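Local coordinates for protein arylalkylamine N-Acetyltransferase 2 (Aedes aegypti, PDB 4FD5) that probably transfers acyl groups from acyl-CoA, acetyl-CoA among them, to the amine of arylalkylamines such as dopamine and serotonin, as a GNAT-family acetyltransferase, at residues T169-G173 against A174-R178; K106-F109 against K110-E114; S58-D62 against N63-M67. One frame throughout, in Å; residues are numbered along the deposited sequence.

Contact 1. Residues T169-G173 against A174-R178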
ATOM      1  N   THR A 169       2.267   7.300  -1.545  1.00 14.80           N
ATOM      2  CA  THR A 169       1.389   6.195  -1.181  1.00 13.62           C
ATOM      3  C   THR A 169       0.016   6.385  -1.824  1.00 16.27           C
ATOM      4  O   THR A 169      -0.490   7.507  -1.896  1.00 15.48           O
ATOM      5  CB  THR A 169       1.273   6.023   0.359  1.00 14.13           C
ATOM      6  OG1 THR A 169       0.621   4.786   0.670  1.00 16.02           O
ATOM      7  CG2 THR A 169       0.477   7.166   0.977  1.00 16.61           C
ATOM      8  N   ASP A 170      -0.575   5.292  -2.302  1.00 14.93           N
ATOM      9  CA  ASP A 170      -1.921   5.340  -2.851  1.00 15.77           C
ATOM     10  C   ASP A 170      -2.833   4.782  -1.762  1.00 16.48           C
ATOM     11  O   ASP A 170      -3.066   3.576  -1.676  1.00 19.86           O
ATOM     12  CB  ASP A 170      -2.009   4.532  -4.158  1.00 17.12           C
ATOM     13  CG  ASP A 170      -1.049   5.046  -5.243  1.00 20.61           C
ATOM     14  OD1 ASP A 170      -0.408   6.108  -5.044  1.00 22.26           O
ATOM     15  OD2 ASP A 170      -0.918   4.372  -6.289  1.00 26.28           O
ATOM     16  N   ALA A 171      -3.320   5.689  -0.921  1.00 15.04           N
ATOM     17  CA  ALA A 171      -3.967   5.354   0.320  1.00 17.22           C
ATOM     18  C   ALA A 171      -5.452   5.202   0.089  1.00 18.00           C
ATOM     19  O   ALA A 171      -6.142   6.171  -0.217  1.00 16.54           O
ATOM     20  CB  ALA A 171      -3.704   6.433   1.343  1.00 16.78           C
ATOM     21  N   THR A 172      -5.929   3.972   0.222  1.00 17.44           N
ATOM     22  CA  THR A 172      -7.327   3.671  -0.066  1.00 18.03           C
ATOM     23  C   THR A 172      -8.208   3.834   1.151  1.00 19.61           C
ATOM     24  O   THR A 172      -9.428   3.925   1.013  1.00 19.48           O
ATOM     25  CB  THR A 172      -7.489   2.228  -0.580  1.00 19.24           C
ATOM     26  OG1 THR A 172      -7.019   1.312   0.421  1.00 20.00           O
ATOM     27  CG2 THR A 172      -6.689   2.032  -1.856  1.00 20.03           C
ATOM     28  N   GLY A 173      -7.596   3.850   2.334  1.00 19.53           N
ATOM     29  CA  GLY A 173      -8.349   3.868   3.579  1.00 22.50           C
ATOM     30  C   GLY A 173      -8.093   5.082   4.457  1.00 21.42           C
ATOM     31  O   GLY A 173      -7.017   5.689   4.414  1.00 20.45           O
ATOM     32  N   ALA A 174      -9.079   5.403   5.288  1.00 21.43           N
ATOM     33  CA  ALA A 174      -9.018   6.580   6.147  1.00 20.87           C
ATOM     34  C   ALA A 174      -7.922   6.547   7.217  1.00 18.67           C
ATOM     35  O   ALA A 174      -7.358   7.589   7.566  1.00 17.95           O
ATOM     36  CB  ALA A 174     -10.381   6.820   6.803  1.00 23.16           C
ATOM     37  N   PHE A 175      -7.628   5.367   7.752  1.00 19.37           N
ATOM     38  CA  PHE A 175      -6.677   5.289   8.850  1.00 21.19           C
ATOM     39  C   PHE A 175      -5.259   5.572   8.358  1.00 19.86           C
ATOM     40  O   PHE A 175      -4.522   6.355   8.975  1.00 19.79           O
ATOM     41  CB  PHE A 175      -6.764   3.940   9.571  1.00 23.60           C
ATOM     42  CG  PHE A 175      -8.117   3.669  10.180  1.00 25.86           C
ATOM     43  CD1 PHE A 175      -8.480   4.257  11.388  1.00 24.47           C
ATOM     44  CD2 PHE A 175      -9.018   2.831   9.548  1.00 25.71           C
ATOM     45  CE1 PHE A 175      -9.733   4.010  11.949  1.00 24.61           C
ATOM     46  CE2 PHE A 175     -10.273   2.586  10.107  1.00 26.75           C
ATOM     47  CZ  PHE A 175     -10.617   3.174  11.302  1.00 23.36           C
ATOM     48  N   SER A 176      -4.889   4.952   7.235  1.00 19.23           N
ATOM     49  CA  SER A 176      -3.548   5.163   6.697  1.00 17.94           C
ATOM     50  C   SER A 176      -3.411   6.602   6.187  1.00 16.18           C
ATOM     51  O   SER A 176      -2.354   7.221   6.316  1.00 15.60           O
ATOM     52  CB  SER A 176      -3.194   4.119   5.629  1.00 23.12           C
ATOM     53  OG  SER A 176      -3.683   4.472   4.347  1.00 24.42           O
ATOM     54  N   GLN A 177      -4.493   7.138   5.633  1.00 16.40           N
ATOM     55  CA  GLN A 177      -4.505   8.550   5.246  1.00 17.62           C
ATOM     56  C   GLN A 177      -4.189   9.450   6.439  1.00 15.82           C
ATOM     57  O   GLN A 177      -3.359  10.366   6.334  1.00 15.42           O
ATOM     58  CB  GLN A 177      -5.855   8.937   4.628  1.00 17.62           C
ATOM     59  CG  GLN A 177      -6.050   8.349   3.225  1.00 17.25           C
ATOM     60  CD  GLN A 177      -7.494   8.368   2.736  1.00 19.27           C
ATOM     61  OE1 GLN A 177      -8.371   9.004   3.329  1.00 19.90           O
ATOM     62  NE2 GLN A 177      -7.742   7.663   1.643  1.00 17.17           N
ATOM     63  N   ARG A 178      -4.852   9.208   7.574  1.00 15.81           N
ATOM     64  CA  ARG A 178      -4.577  10.034   8.763  1.00 16.04           C
ATOM     65  C   ARG A 178      -3.120   9.911   9.224  1.00 17.09           C
ATOM     66  O   ARG A 178      -2.470  10.913   9.555  1.00 16.75           O
ATOM     67  CB  ARG A 178      -5.531   9.692   9.908  1.00 19.38           C
ATOM     68  CG  ARG A 178      -5.327  10.558  11.146  1.00 24.26           C
ATOM     69  CD  ARG A 178      -6.438  10.337  12.172  1.00 26.84           C
ATOM     70  NE  ARG A 178      -7.760  10.670  11.642  1.00 28.73           N
ATOM     71  CZ  ARG A 178      -8.286  11.898  11.636  1.00 31.79           C
ATOM     72  NH1 ARG A 178      -7.608  12.930  12.132  1.00 32.48           N
ATOM     73  NH2 ARG A 178      -9.498  12.096  11.129  1.00 31.41           N
TER
HETATM   74  O   HOH W   1      -1.139   3.895   2.621  1.00 29.62           O
HETATM   75  O   HOH W   2      -5.373   2.520   3.305  1.00 27.32           O
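A chi1 of -72° sets CG of Q177 beside its own backbone N, and the chain, extended from there, runs back over the turn to A171. Q177 CG passes 3.6 Å from CB of A171, and the amide end reaches the last strand residue: Q177 NE2 donates to A171 O at 2.9 Å. The acceptor lies in the plane of the Q177 amide, whereas the nitrogen comes from above the carbonyl plane of A171, 55° out of it. K213 O takes a second bond from NE2, so two backbone carbonyls fix the amide's rotation. On the way Q177 CG comes within 3.1 Å of G173 O, the N-cap carbonyl, which accepts the first helical bond from Q177 N at 3.2 Å. This is the strand-to-helix junction of the GNAT fold, where strand 166-171 runs parallel to strand 129-138 and passes into helix 174-182. S176, with chi1 at 84°, holds OG between its backbone N and carbonyl carbon, turned to the strand and 3.6 Å from A171 CB. Two waters continue from that hydroxyl: one bridges S176 OG to T169 OG1, itself bonded to I133 O; the other, 2.8 Å from S176 OG, bonds G173 N weakly.

Contact 2. Residues K106-F109 against K110-E114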
ATOM      1  N   LYS A 106      -9.244  -6.853 -11.200  1.00 22.60           N
ATOM      2  CA  LYS A 106      -9.133  -5.924 -12.315  1.00 23.96           C
ATOM      3  C   LYS A 106      -9.800  -4.575 -12.016  1.00 21.87           C
ATOM      4  O   LYS A 106      -9.290  -3.534 -12.428  1.00 23.70           O
ATOM      5  CB  LYS A 106      -9.710  -6.537 -13.584  1.00 27.07           C
ATOM      6  CG  LYS A 106      -9.499  -5.686 -14.809  1.00 33.27           C
ATOM      7  CD  LYS A 106     -10.026  -6.390 -16.058  1.00 38.08           C
ATOM      8  CE  LYS A 106     -10.234  -5.403 -17.222  1.00 40.28           C
ATOM      9  NZ  LYS A 106     -10.852  -6.052 -18.419  1.00 41.36           N
ATOM     10  N   LYS A 107     -10.934  -4.595 -11.314  1.00 23.04           N
ATOM     11  CA  LYS A 107     -11.567  -3.329 -10.912  1.00 21.60           C
ATOM     12  C   LYS A 107     -10.612  -2.468 -10.078  1.00 20.69           C
ATOM     13  O   LYS A 107     -10.472  -1.236 -10.300  1.00 19.45           O
ATOM     14  CB  LYS A 107     -12.820  -3.597 -10.092  1.00 21.85           C
ATOM     15  CG  LYS A 107     -13.918  -4.294 -10.881  1.00 23.22           C
ATOM     16  CD  LYS A 107     -15.124  -4.529  -9.999  1.00 25.21           C
ATOM     17  CE  LYS A 107     -16.251  -5.190 -10.787  1.00 27.40           C
ATOM     18  NZ  LYS A 107     -17.311  -5.691  -9.882  1.00 30.06           N
ATOM     19  N   ILE A 108      -9.972  -3.123  -9.109  1.00 20.23           N
ATOM     20  CA  ILE A 108      -9.013  -2.405  -8.252  1.00 20.28           C
ATOM     21  C   ILE A 108      -7.801  -1.870  -9.044  1.00 21.67           C
ATOM     22  O   ILE A 108      -7.450  -0.675  -8.972  1.00 19.07           O
ATOM     23  CB  ILE A 108      -8.528  -3.312  -7.112  1.00 21.31           C
ATOM     24  CG1 ILE A 108      -9.706  -3.684  -6.208  1.00 22.53           C
ATOM     25  CG2 ILE A 108      -7.410  -2.626  -6.315  1.00 23.08           C
ATOM     26  CD1 ILE A 108      -9.399  -4.815  -5.248  1.00 22.58           C
ATOM     27  N   PHE A 109      -7.170  -2.762  -9.805  1.00 20.44           N
ATOM     28  CA  PHE A 109      -6.024  -2.379 -10.627  1.00 24.72           C
ATOM     29  C   PHE A 109      -6.373  -1.178 -11.513  1.00 24.36           C
ATOM     30  O   PHE A 109      -5.621  -0.206 -11.595  1.00 23.42           O
ATOM     31  CB  PHE A 109      -5.561  -3.565 -11.487  1.00 26.93           C
ATOM     32  CG  PHE A 109      -4.298  -3.294 -12.280  1.00 31.23           C
ATOM     33  CD1 PHE A 109      -3.070  -3.800 -11.858  1.00 36.59           C
ATOM     34  CD2 PHE A 109      -4.337  -2.532 -13.437  1.00 35.18           C
ATOM     35  CE1 PHE A 109      -1.907  -3.550 -12.584  1.00 40.69           C
ATOM     36  CE2 PHE A 109      -3.179  -2.278 -14.166  1.00 38.76           C
ATOM     37  CZ  PHE A 109      -1.966  -2.786 -13.737  1.00 40.11           C
ATOM     38  N   LYS A 110      -7.525  -1.256 -12.169  1.00 22.50           N
ATOM     39  CA  LYS A 110      -7.991  -0.209 -13.060  1.00 23.38           C
ATOM     40  C   LYS A 110      -8.148   1.133 -12.357  1.00 22.21           C
ATOM     41  O   LYS A 110      -7.687   2.154 -12.872  1.00 23.64           O
ATOM     42  CB  LYS A 110      -9.308  -0.625 -13.721  1.00 24.70           C
ATOM     43  CG  LYS A 110      -9.818   0.333 -14.779  1.00 27.04           C
ATOM     44  CD  LYS A 110     -11.030  -0.267 -15.509  1.00 28.89           C
ATOM     45  CE  LYS A 110     -11.982   0.815 -16.011  1.00 35.43           C
ATOM     46  NZ  LYS A 110     -11.405   1.664 -17.093  1.00 39.14           N
ATOM     47  N   LEU A 111      -8.787   1.146 -11.187  1.00 20.72           N
ATOM     48  CA  LEU A 111      -8.942   2.421 -10.485  1.00 19.56           C
ATOM     49  C   LEU A 111      -7.577   3.030 -10.160  1.00 20.40           C
ATOM     50  O   LEU A 111      -7.333   4.230 -10.392  1.00 18.27           O
ATOM     51  CB  LEU A 111      -9.759   2.253  -9.212  1.00 19.16           C
ATOM     52  CG  LEU A 111      -9.809   3.483  -8.299  1.00 18.35           C
ATOM     53  CD1 LEU A 111     -10.410   4.716  -9.007  1.00 20.12           C
ATOM     54  CD2 LEU A 111     -10.575   3.143  -7.032  1.00 20.10           C
ATOM     55  N   LEU A 112      -6.676   2.204  -9.635  1.00 19.47           N
ATOM     56  CA  LEU A 112      -5.369   2.751  -9.244  1.00 20.07           C
ATOM     57  C   LEU A 112      -4.563   3.243 -10.461  1.00 22.26           C
ATOM     58  O   LEU A 112      -3.944   4.321 -10.427  1.00 20.95           O
ATOM     59  CB  LEU A 112      -4.582   1.733  -8.421  1.00 20.54           C
ATOM     60  CG  LEU A 112      -5.278   1.281  -7.142  1.00 23.97           C
ATOM     61  CD1 LEU A 112      -4.611   0.025  -6.614  1.00 26.10           C
ATOM     62  CD2 LEU A 112      -5.260   2.399  -6.106  1.00 26.48           C
ATOM     63  N   TYR A 113      -4.593   2.478 -11.546  1.00 19.87           N
ATOM     64  CA  TYR A 113      -3.947   2.904 -12.797  1.00 21.84           C
ATOM     65  C   TYR A 113      -4.489   4.245 -13.314  1.00 23.14           C
ATOM     66  O   TYR A 113      -3.742   5.186 -13.627  1.00 21.94           O
ATOM     67  CB  TYR A 113      -4.127   1.805 -13.847  1.00 26.85           C
ATOM     68  CG  TYR A 113      -3.675   2.199 -15.230  1.00 28.97           C
ATOM     69  CD1 TYR A 113      -2.329   2.171 -15.577  1.00 34.55           C
ATOM     70  CD2 TYR A 113      -4.599   2.596 -16.192  1.00 30.79           C
ATOM     71  CE1 TYR A 113      -1.917   2.533 -16.837  1.00 37.03           C
ATOM     72  CE2 TYR A 113      -4.195   2.963 -17.453  1.00 33.29           C
ATOM     73  CZ  TYR A 113      -2.851   2.930 -17.768  1.00 38.29           C
ATOM     74  OH  TYR A 113      -2.452   3.298 -19.033  1.00 43.44           O
ATOM     75  N   GLU A 114      -5.808   4.326 -13.381  1.00 22.30           N
ATOM     76  CA  GLU A 114      -6.473   5.527 -13.855  1.00 24.82           C
ATOM     77  C   GLU A 114      -6.114   6.740 -13.026  1.00 22.36           C
ATOM     78  O   GLU A 114      -5.839   7.809 -13.573  1.00 22.78           O
ATOM     79  CB  GLU A 114      -7.976   5.351 -13.800  1.00 27.24           C
ATOM     80  CG  GLU A 114      -8.516   4.396 -14.804  1.00 28.30           C
ATOM     81  CD  GLU A 114     -10.020   4.321 -14.698  1.00 32.24           C
ATOM     82  OE1 GLU A 114     -10.535   4.336 -13.552  1.00 28.37           O
ATOM     83  OE2 GLU A 114     -10.678   4.277 -15.752  1.00 36.63           O
TER
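The ring of F109 has the backbone N of the next residue, K110, at its edge and near its plane, a consequence of chi1 -175°, which turns CG of F109 anti to its own N and beside the carbonyl carbon. The pairing across the turn is made by Y113, which approaches the same ring obliquely through its CB, 4.2 Å from F109 CE2, while its own phenol leads away from the preceding turn. The F109 ring reaches out from the helix to S93 and L97 of helix 92-99; Y113 touches S93 as well, so two aromatic side chains one turn apart serve the same neighbouring helix. The third flat group is the carboxylate of E114. Its OE2 is met from above the carboxylate plane by NZ of K110 at 3.0 Å, a hydrogen bond within a salt bridge. The lysine chain is extended as far as CE and bends only at its last torsion, chi4 67°, which swings the ammonium over to the glutamate. E114 OE1 bonds Y196 OH, so the carboxylate is held through both oxygens. On another side of the helix I108 and L112 lie side by side and point the same way, CG2 of the isoleucine 3.9 Å from CD1 of the leucine. I108 also rests on L36 of helix 35-39, and L112 on L214 of strand 213-220. Beneath the side chains run five successive backbone bonds, among them L112 N to I108 O at 3.1 Å with an N-H...O angle of 171°. Each links residue i+4 to residue i, and all the partners keep helical phi and psi: the pattern is that of a regular alpha-helix with i to i+4 side-chain pairing, apolar towards the fold and ionic on the flank of K110 and E114.

Contact 3. Residues S58-D62 against N63-M67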
ATOM      1  N   SER A  58       6.794  -9.778  -4.621  1.00 14.47           N
ATOM      2  CA  SER A  58       7.602  -8.927  -5.487  1.00 16.19           C
ATOM      3  C   SER A  58       8.029  -7.652  -4.755  1.00 16.84           C
ATOM      4  O   SER A  58       9.188  -7.236  -4.817  1.00 17.25           O
ATOM      5  CB  SER A  58       6.840  -8.572  -6.762  1.00 19.77           C
ATOM      6  OG  SER A  58       7.712  -7.955  -7.693  1.00 27.24           O
ATOM      7  N   THR A  59       7.086  -7.049  -4.041  1.00 15.43           N
ATOM      8  CA  THR A  59       7.396  -5.843  -3.281  1.00 14.02           C
ATOM      9  C   THR A  59       8.468  -6.098  -2.209  1.00 14.14           C
ATOM     10  O   THR A  59       9.438  -5.336  -2.094  1.00 13.89           O
ATOM     11  CB  THR A  59       6.126  -5.282  -2.641  1.00 14.69           C
ATOM     12  OG1 THR A  59       5.260  -4.826  -3.688  1.00 15.69           O
ATOM     13  CG2 THR A  59       6.467  -4.100  -1.694  1.00 13.52           C
ATOM     14  N   LEU A  60       8.282  -7.172  -1.443  1.00 14.57           N
ATOM     15  CA  LEU A  60       9.220  -7.553  -0.400  1.00 14.56           C
ATOM     16  C   LEU A  60      10.637  -7.661  -0.948  1.00 15.65           C
ATOM     17  O   LEU A  60      11.586  -7.238  -0.299  1.00 14.95           O
ATOM     18  CB  LEU A  60       8.811  -8.875   0.264  1.00 14.49           C
ATOM     19  CG  LEU A  60       7.661  -8.759   1.272  1.00 14.34           C
ATOM     20  CD1 LEU A  60       7.087 -10.125   1.669  1.00 15.56           C
ATOM     21  CD2 LEU A  60       8.123  -7.995   2.502  1.00 15.88           C
ATOM     22  N   LYS A  61      10.775  -8.210  -2.150  1.00 16.76           N
ATOM     23  CA  LYS A  61      12.120  -8.379  -2.710  1.00 16.46           C
ATOM     24  C   LYS A  61      12.865  -7.085  -3.057  1.00 17.51           C
ATOM     25  O   LYS A  61      14.074  -7.114  -3.335  1.00 19.47           O
ATOM     26  CB  LYS A  61      12.071  -9.323  -3.903  1.00 17.72           C
ATOM     27  CG  LYS A  61      11.779 -10.740  -3.471  1.00 17.30           C
ATOM     28  CD  LYS A  61      11.403 -11.631  -4.640  1.00 19.08           C
ATOM     29  CE  LYS A  61      11.126 -13.038  -4.148  1.00 23.53           C
ATOM     30  NZ  LYS A  61      10.722 -13.967  -5.236  1.00 24.93           N
ATOM     31  N   ASP A  62      12.172  -5.947  -3.020  1.00 15.65           N
ATOM     32  CA  ASP A  62      12.850  -4.650  -3.159  1.00 17.89           C
ATOM     33  C   ASP A  62      13.710  -4.300  -1.937  1.00 16.93           C
ATOM     34  O   ASP A  62      14.469  -3.324  -1.964  1.00 18.21           O
ATOM     35  CB  ASP A  62      11.855  -3.510  -3.425  1.00 17.62           C
ATOM     36  CG  ASP A  62      11.357  -3.473  -4.861  1.00 21.18           C
ATOM     37  OD1 ASP A  62      11.948  -4.148  -5.747  1.00 20.85           O
ATOM     38  OD2 ASP A  62      10.365  -2.754  -5.112  1.00 21.37           O
ATOM     39  N   ASN A  63      13.566  -5.087  -0.869  1.00 16.02           N
ATOM     40  CA  ASN A  63      14.418  -4.992   0.307  1.00 17.75           C
ATOM     41  C   ASN A  63      14.322  -3.634   1.002  1.00 16.45           C
ATOM     42  O   ASN A  63      15.302  -3.142   1.563  1.00 19.05           O
ATOM     43  CB  ASN A  63      15.880  -5.236  -0.075  1.00 20.49           C
ATOM     44  CG  ASN A  63      16.713  -5.704   1.103  1.00 26.05           C
ATOM     45  OD1 ASN A  63      16.203  -6.356   2.019  1.00 26.61           O
ATOM     46  ND2 ASN A  63      18.006  -5.380   1.081  1.00 29.67           N
ATOM     47  N   VAL A  64      13.144  -3.025   0.963  1.00 15.11           N
ATOM     48  CA  VAL A  64      12.936  -1.744   1.654  1.00 15.51           C
ATOM     49  C   VAL A  64      11.702  -1.761   2.548  1.00 14.24           C
ATOM     50  O   VAL A  64      11.241  -0.697   2.982  1.00 13.99           O
ATOM     51  CB  VAL A  64      12.883  -0.517   0.700  1.00 17.15           C
ATOM     52  CG1 VAL A  64      14.261  -0.253   0.079  1.00 18.62           C
ATOM     53  CG2 VAL A  64      11.828  -0.702  -0.383  1.00 15.35           C
ATOM     54  N   SER A  65      11.170  -2.952   2.825  1.00 13.40           N
ATOM     55  CA  SER A  65      10.009  -3.062   3.709  1.00 12.25           C
ATOM     56  C   SER A  65      10.441  -3.155   5.171  1.00 14.38           C
ATOM     57  O   SER A  65      11.522  -3.657   5.470  1.00 15.07           O
ATOM     58  CB  SER A  65       9.170  -4.287   3.344  1.00 13.05           C
ATOM     59  OG  SER A  65       8.719  -4.186   2.002  1.00 13.53           O
ATOM     60  N   ILE A  66       9.578  -2.697   6.081  1.00 13.84           N
ATOM     61  CA  ILE A  66       9.897  -2.694   7.513  1.00 14.02           C
ATOM     62  C   ILE A  66       8.882  -3.546   8.272  1.00 11.83           C
ATOM     63  O   ILE A  66       7.698  -3.512   7.963  1.00 13.79           O
ATOM     64  CB  ILE A  66       9.799  -1.270   8.082  1.00 12.66           C
ATOM     65  CG1 ILE A  66      10.637  -0.284   7.265  1.00 16.62           C
ATOM     66  CG2 ILE A  66      10.180  -1.252   9.564  1.00 16.02           C
ATOM     67  CD1 ILE A  66      12.091  -0.501   7.367  1.00 17.88           C
ATOM     68  N   MET A  67       9.342  -4.345   9.229  1.00 13.80           N
ATOM     69  CA  MET A  67       8.458  -5.023  10.159  1.00 13.77           C
ATOM     70  C   MET A  67       8.692  -4.533  11.582  1.00 14.90           C
ATOM     71  O   MET A  67       9.823  -4.167  11.977  1.00 15.37           O
ATOM     72  CB  MET A  67       8.645  -6.549  10.112  1.00 14.91           C
ATOM     73  CG  MET A  67      10.065  -6.987  10.349  1.00 15.62           C
ATOM     74  SD  MET A  67      10.195  -8.781  10.174  1.00 18.89           S
ATOM     75  CE  MET A  67      11.925  -9.001  10.633  1.00 22.09           C
TER
HETATM   76  O   HOH W   3      10.526  -3.989  -0.050  1.00 14.16           O
HETATM   77  O   HOH W   4      11.978  -5.965   2.392  1.00 15.33           O
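L60 to N63 form a type I beta turn closed by N63 N donating to L60 O at 3.0 Å, and N63 is the first residue to leave right-handed helical phi and psi, with a positive phi of 62°. Side chains add to this reversal: CD2 of L60 lies 3.9 Å from OG of S65, and CB of D62 is 4.1 Å from CG2 of V64. With OG anti to the carbonyl carbon (chi1 -60°), S65 meets a water 2.7 Å from that OG. The same water accepts from V64 N and lies 2.7 Å from T59 O; a second water accepts from S65 N and lies 3.0 Å from L60 O. Both carbonyls compete with other acceptors for the waters' protons. The polar ends have further partners, S65 OG at N81 N, D62 OD2 at I83 N and T59 OG1 at R134 NH1. The turn between helix 50-60 and strand 66-69 is thus tied to strand 75-85 through D62 and S65, while T59 reaches R134 of strand 129-138. L60 touches L80 of strand 75-85 and packs on Y19 of helix 19-29 too, while V64 rests on L158 of helix 147-161.

Contact 1 lies nearest the middle of the chain, its centre about 8 Å from that of the chain, and is partly buried, as is contact 3 at about 12 Å; contact 2, at about 14 Å, belongs to the surface. Contacts 1 and 3 both join a helix to a strand of the one mixed sheet, on opposite sides of the chain's centre, and both have waters at the junction: one where a helix begins, the other where one ends. Contact 2 stays within a single helix and relies on apolar pairs and a salt bridge. It nevertheless meets the surroundings of contact 1: L36 and L214 touch both, and N116 ND2 bonds D170 OD2 and L112 O.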